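PDB 2W2U: hypothetical P60 katanin from Sulfolobus acidocaldarius, which acts, as an AAA-family ATPase, in the archaeal ESCRT-like cell division machinery, this chain being its MIT domain in complex with an ESCRT-III peptide. Local coordinates for residues A[30-39]-A[75-83]. Residues are numbered along the deposited sequence; the frame is centred on the assembly and turned at random.
Sequences DKEGNAEEAI and RIEVLKELI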
ATOM      1  N   ASP A  30      10.052  -2.825  -7.320  1.00 19.83           N
ATOM      2  CA  ASP A  30       9.791  -4.252  -7.475  1.00 20.33           C
ATOM      3  C   ASP A  30      10.097  -4.721  -8.905  1.00 20.95           C
ATOM      4  O   ASP A  30      10.810  -5.710  -9.098  1.00 21.11           O
ATOM      5  CB  ASP A  30       8.329  -4.549  -7.106  1.00 20.09           C
ATOM      6  CG  ASP A  30       8.068  -6.015  -6.808  1.00 19.64           C
ATOM      7  OD1 ASP A  30       8.860  -6.893  -7.227  1.00 19.57           O
ATOM      8  OD2 ASP A  30       7.042  -6.291  -6.152  1.00 18.46           O
ATOM      9  N   LYS A  31       9.565  -4.003  -9.893  1.00 21.57           N
ATOM     10  CA  LYS A  31       9.753  -4.349 -11.306  1.00 22.27           C
ATOM     11  C   LYS A  31      11.185  -4.116 -11.802  1.00 22.30           C
ATOM     12  O   LYS A  31      11.618  -4.731 -12.780  1.00 22.53           O
ATOM     13  CB  LYS A  31       8.739  -3.613 -12.188  1.00 22.17           C
ATOM     14  CG  LYS A  31       7.291  -4.077 -11.976  1.00 22.92           C
ATOM     15  CD  LYS A  31       6.330  -3.397 -12.945  1.00 23.39           C
ATOM     16  CE  LYS A  31       4.870  -3.616 -12.556  1.00 24.91           C
ATOM     17  NZ  LYS A  31       4.419  -5.028 -12.689  1.00 25.88           N
ATOM     18  N   GLU A  32      11.912  -3.235 -11.121  1.00 22.35           N
ATOM     19  CA  GLU A  32      13.331  -3.004 -11.388  1.00 22.38           C
ATOM     20  C   GLU A  32      14.252  -4.006 -10.670  1.00 22.07           C
ATOM     21  O   GLU A  32      15.476  -3.959 -10.830  1.00 22.23           O
ATOM     22  CB  GLU A  32      13.702  -1.564 -11.024  1.00 22.64           C
ATOM     23  CG  GLU A  32      13.155  -0.543 -12.014  1.00 24.16           C
ATOM     24  CD  GLU A  32      13.186   0.883 -11.497  1.00 26.22           C
ATOM     25  OE1 GLU A  32      13.936   1.169 -10.537  1.00 25.96           O
ATOM     26  OE2 GLU A  32      12.454   1.721 -12.068  1.00 27.71           O
ATOM     27  N   GLY A  33      13.662  -4.908  -9.888  1.00 21.64           N
ATOM     28  CA  GLY A  33      14.405  -5.975  -9.214  1.00 21.19           C
ATOM     29  C   GLY A  33      15.191  -5.525  -7.993  1.00 20.98           C
ATOM     30  O   GLY A  33      16.227  -6.114  -7.662  1.00 21.24           O
ATOM     31  N   ASN A  34      14.714  -4.464  -7.344  1.00 20.24           N
ATOM     32  CA  ASN A  34      15.295  -3.971  -6.099  1.00 19.89           C
ATOM     33  C   ASN A  34      14.397  -4.374  -4.927  1.00 19.23           C
ATOM     34  O   ASN A  34      13.551  -3.590  -4.478  1.00 19.04           O
ATOM     35  CB  ASN A  34      15.452  -2.446  -6.152  1.00 20.11           C
ATOM     36  CG  ASN A  34      16.432  -1.906  -5.107  1.00 21.46           C
ATOM     37  OD1 ASN A  34      17.191  -0.975  -5.392  1.00 23.43           O
ATOM     38  ND2 ASN A  34      16.416  -2.475  -3.896  1.00 20.51           N
ATOM     39  N   ALA A  35      14.587  -5.601  -4.445  1.00 18.27           N
ATOM     40  CA  ALA A  35      13.735  -6.188  -3.409  1.00 17.59           C
ATOM     41  C   ALA A  35      13.613  -5.337  -2.149  1.00 17.24           C
ATOM     42  O   ALA A  35      12.503  -5.140  -1.644  1.00 17.13           O
ATOM     43  CB  ALA A  35      14.199  -7.595  -3.062  1.00 17.35           C
ATOM     44  N   GLU A  36      14.743  -4.825  -1.660  1.00 16.81           N
ATOM     45  CA  GLU A  36      14.774  -4.032  -0.427  1.00 16.73           C
ATOM     46  C   GLU A  36      13.985  -2.721  -0.517  1.00 16.54           C
ATOM     47  O   GLU A  36      13.185  -2.417   0.374  1.00 15.97           O
ATOM     48  CB  GLU A  36      16.219  -3.750   0.013  1.00 16.83           C
ATOM     49  CG  GLU A  36      16.336  -2.830   1.228  1.00 16.76           C
ATOM     50  CD  GLU A  36      15.537  -3.319   2.434  1.00 16.80           C
ATOM     51  OE1 GLU A  36      15.516  -4.537   2.705  1.00 15.82           O
ATOM     52  OE2 GLU A  36      14.924  -2.473   3.115  1.00 17.50           O
ATOM     53  N   GLU A  37      14.241  -1.955  -1.579  1.00 16.33           N
ATOM     54  CA  GLU A  37      13.519  -0.718  -1.870  1.00 16.54           C
ATOM     55  C   GLU A  37      12.035  -0.959  -2.118  1.00 15.51           C
ATOM     56  O   GLU A  37      11.194  -0.164  -1.703  1.00 15.46           O
ATOM     57  CB  GLU A  37      14.142  -0.006  -3.077  1.00 17.11           C
ATOM     58  CG  GLU A  37      14.828   1.314  -2.728  1.00 20.59           C
ATOM     59  CD  GLU A  37      14.064   2.519  -3.258  1.00 24.38           C
ATOM     60  OE1 GLU A  37      14.041   2.699  -4.501  1.00 25.72           O
ATOM     61  OE2 GLU A  37      13.500   3.289  -2.440  1.00 25.67           O
ATOM     62  N   ALA A  38      11.721  -2.057  -2.799  1.00 14.59           N
ATOM     63  CA  ALA A  38      10.333  -2.461  -2.986  1.00 13.86           C
ATOM     64  C   ALA A  38       9.684  -2.726  -1.625  1.00 13.43           C
ATOM     65  O   ALA A  38       8.619  -2.176  -1.323  1.00 13.09           O
ATOM     66  CB  ALA A  38      10.249  -3.686  -3.885  1.00 13.55           C
ATOM     67  N   ILE A  39      10.355  -3.536  -0.799  1.00 12.77           N
ATOM     68  CA  ILE A  39       9.869  -3.863   0.544  1.00 12.56           C
ATOM     69  C   ILE A  39       9.686  -2.635   1.442  1.00 12.30           C
ATOM     70  O   ILE A  39       8.640  -2.501   2.082  1.00 12.15           O
ATOM     71  CB  ILE A  39      10.743  -4.944   1.243  1.00 12.50           C
ATOM     72  CG1 ILE A  39      10.528  -6.317   0.585  1.00 12.50           C
ATOM     73  CG2 ILE A  39      10.402  -5.039   2.716  1.00 12.44           C
ATOM     74  CD1 ILE A  39      11.650  -7.341   0.867  1.00 12.82           C
ATOM     75  N   ARG A  75       3.313  -9.720  -0.901  1.00 16.90           N
ATOM     76  CA  ARG A  75       4.446  -9.419  -1.779  1.00 16.89           C
ATOM     77  C   ARG A  75       5.759  -9.243  -0.999  1.00 16.84           C
ATOM     78  O   ARG A  75       6.825  -9.664  -1.468  1.00 16.78           O
ATOM     79  CB  ARG A  75       4.165  -8.220  -2.691  1.00 16.74           C
ATOM     80  CG  ARG A  75       5.216  -8.018  -3.793  1.00 17.01           C
ATOM     81  CD  ARG A  75       5.281  -9.202  -4.778  1.00 17.04           C
ATOM     82  NE  ARG A  75       6.344  -9.000  -5.761  1.00 17.65           N
ATOM     83  CZ  ARG A  75       6.730  -9.884  -6.678  1.00 17.38           C
ATOM     84  NH1 ARG A  75       6.145 -11.075  -6.779  1.00 18.05           N
ATOM     85  NH2 ARG A  75       7.717  -9.572  -7.501  1.00 16.85           N
ATOM     86  N   ILE A  76       5.671  -8.632   0.185  1.00 16.82           N
ATOM     87  CA  ILE A  76       6.808  -8.540   1.113  1.00 16.62           C
ATOM     88  C   ILE A  76       7.376  -9.921   1.424  1.00 16.61           C
ATOM     89  O   ILE A  76       8.589 -10.122   1.370  1.00 16.69           O
ATOM     90  CB  ILE A  76       6.422  -7.890   2.469  1.00 16.60           C
ATOM     91  CG1 ILE A  76       5.879  -6.461   2.287  1.00 16.88           C
ATOM     92  CG2 ILE A  76       7.602  -7.940   3.452  1.00 16.09           C
ATOM     93  CD1 ILE A  76       6.902  -5.394   2.236  1.00 17.05           C
ATOM     94  N   GLU A  77       6.494 -10.861   1.761  1.00 16.66           N
ATOM     95  CA  GLU A  77       6.902 -12.206   2.159  1.00 17.00           C
ATOM     96  C   GLU A  77       7.579 -12.976   1.028  1.00 16.47           C
ATOM     97  O   GLU A  77       8.499 -13.752   1.277  1.00 16.28           O
ATOM     98  CB  GLU A  77       5.725 -12.998   2.759  1.00 17.47           C
ATOM     99  CG  GLU A  77       5.262 -12.480   4.139  1.00 19.58           C
ATOM    100  CD  GLU A  77       6.430 -12.183   5.101  1.00 22.41           C
ATOM    101  OE1 GLU A  77       7.096 -13.147   5.553  1.00 22.94           O
ATOM    102  OE2 GLU A  77       6.679 -10.987   5.403  1.00 22.13           O
ATOM    103  N   VAL A  78       7.141 -12.739  -0.207  1.00 16.24           N
ATOM    104  CA  VAL A  78       7.827 -13.273  -1.385  1.00 16.19           C
ATOM    105  C   VAL A  78       9.225 -12.642  -1.550  1.00 16.18           C
ATOM    106  O   VAL A  78      10.230 -13.357  -1.601  1.00 16.05           O
ATOM    107  CB  VAL A  78       6.988 -13.104  -2.678  1.00 16.31           C
ATOM    108  CG1 VAL A  78       7.734 -13.659  -3.888  1.00 16.51           C
ATOM    109  CG2 VAL A  78       5.619 -13.793  -2.536  1.00 16.12           C
ATOM    110  N   LEU A  79       9.281 -11.310  -1.603  1.00 15.95           N
ATOM    111  CA  LEU A  79      10.539 -10.584  -1.881  1.00 15.51           C
ATOM    112  C   LEU A  79      11.616 -10.767  -0.803  1.00 15.30           C
ATOM    113  O   LEU A  79      12.807 -10.759  -1.098  1.00 14.52           O
ATOM    114  CB  LEU A  79      10.271  -9.095  -2.127  1.00 15.10           C
ATOM    115  CG  LEU A  79       9.434  -8.708  -3.353  1.00 15.23           C
ATOM    116  CD1 LEU A  79       9.054  -7.231  -3.296  1.00 13.96           C
ATOM    117  CD2 LEU A  79      10.164  -9.029  -4.647  1.00 15.43           C
ATOM    118  N   LYS A  80      11.167 -10.932   0.437  1.00 15.72           N
ATOM    119  CA  LYS A  80      12.023 -11.184   1.594  1.00 16.53           C
ATOM    120  C   LYS A  80      12.927 -12.407   1.406  1.00 16.54           C
ATOM    121  O   LYS A  80      14.059 -12.416   1.883  1.00 16.06           O
ATOM    122  CB  LYS A  80      11.146 -11.384   2.832  1.00 16.48           C
ATOM    123  CG  LYS A  80      11.880 -11.351   4.162  1.00 17.84           C
ATOM    124  CD  LYS A  80      10.916 -11.627   5.308  1.00 17.76           C
ATOM    125  CE  LYS A  80      11.620 -11.557   6.659  1.00 20.37           C
ATOM    126  NZ  LYS A  80      10.646 -11.350   7.774  1.00 20.22           N
ATOM    127  N   GLU A  81      12.410 -13.424   0.712  1.00 16.82           N
ATOM    128  CA  GLU A  81      13.124 -14.683   0.474  1.00 17.42           C
ATOM    129  C   GLU A  81      14.259 -14.541  -0.533  1.00 17.44           C
ATOM    130  O   GLU A  81      15.203 -15.327  -0.545  1.00 17.76           O
ATOM    131  CB  GLU A  81      12.148 -15.770   0.012  1.00 17.54           C
ATOM    132  CG  GLU A  81      11.144 -16.213   1.070  1.00 18.58           C
ATOM    133  CD  GLU A  81      11.801 -16.735   2.345  1.00 21.13           C
ATOM    134  OE1 GLU A  81      12.946 -17.251   2.287  1.00 22.18           O
ATOM    135  OE2 GLU A  81      11.164 -16.634   3.412  1.00 22.04           O
ATOM    136  N   LEU A  82      14.135 -13.551  -1.406  1.00 17.47           N
ATOM    137  CA  LEU A  82      15.228 -13.136  -2.256  1.00 17.52           C
ATOM    138  C   LEU A  82      15.934 -12.181  -1.311  1.00 17.72           C
ATOM    139  O   LEU A  82      15.304 -11.700  -0.375  1.00 18.74           O
ATOM    140  CB  LEU A  82      14.676 -12.425  -3.495  1.00 17.22           C
ATOM    141  CG  LEU A  82      13.350 -12.989  -4.038  1.00 16.87           C
ATOM    142  CD1 LEU A  82      12.727 -12.084  -5.082  1.00 16.73           C
ATOM    143  CD2 LEU A  82      13.507 -14.412  -4.583  1.00 18.43           C
ATOM    144  N   ILE A  83      17.218 -11.914  -1.497  1.00 17.22           N
ATOM    145  CA  ILE A  83      17.962 -11.139  -0.477  1.00 16.54           C
ATOM    146  C   ILE A  83      17.783 -11.737   0.931  1.00 16.69           C
ATOM    147  O   ILE A  83      18.409 -11.293   1.894  1.00 16.66           O
ATOM    148  CB  ILE A  83      17.619  -9.596  -0.478  1.00 16.42           C
ATOM    149  CG1 ILE A  83      16.254  -9.310   0.184  1.00 15.88           C
ATOM    150  CG2 ILE A  83      17.733  -9.016  -1.896  1.00 15.15           C
ATOM    151  CD1 ILE A  83      15.914  -7.828   0.384  1.00 16.27           C
TER
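Asp30 and Arg75 meet side-on in a two-pronged salt bridge. Arg75 NH2 donates to Asp30 OD1 at 2.9 Å, almost straight at 174°, while Arg75 NE reaches the syn lone pair of Asp30 OD2 at 2.8 Å. Carboxylate and guanidinium are nearly coplanar, a match that suits arginine, whose NE-H and NH2 lie along one edge of the guanidinium. The hydroxyl of Tyr42, on helix 35-55, also bonds to Asp30 OD2, so both oxygens of this buried acid are satisfied and OD2 is held twice. Arg75 turns its chain at chi2 (63°) to bring NE alongside the acid. A leucine in its place would probably leave the buried Asp30 carboxylate with the Tyr42 hydroxyl on OD2 but without the arginine's charge, and OD1 without its donor from this contact. Apolar side chains of the bound peptide pack on Asp30 and on Arg75.

Next to the ion pair, Leu79 fits as a knob among Asp30, Ala35, Ala38 and Ile39. The two alanines are small enough to admit it, Ala38 CB lying 3.8 Å from Leu79 CD1. Ile39 CD1 slides past Leu79 CB at 3.7 Å, and its CG2 touches Ile76 CD1 at 3.6 Å. In the turn between helices 11-31 and 35-55, Gly33, whose positive phi suits a residue without a side chain, closes a Schellman motif, its N donating to Asp30 O, and Asn34 is the N-cap of helix 35-55.

Helices 35-55 and 62-81 run antiparallel here, the local axes at 158°, as in the three-helix bundle of MIT domains.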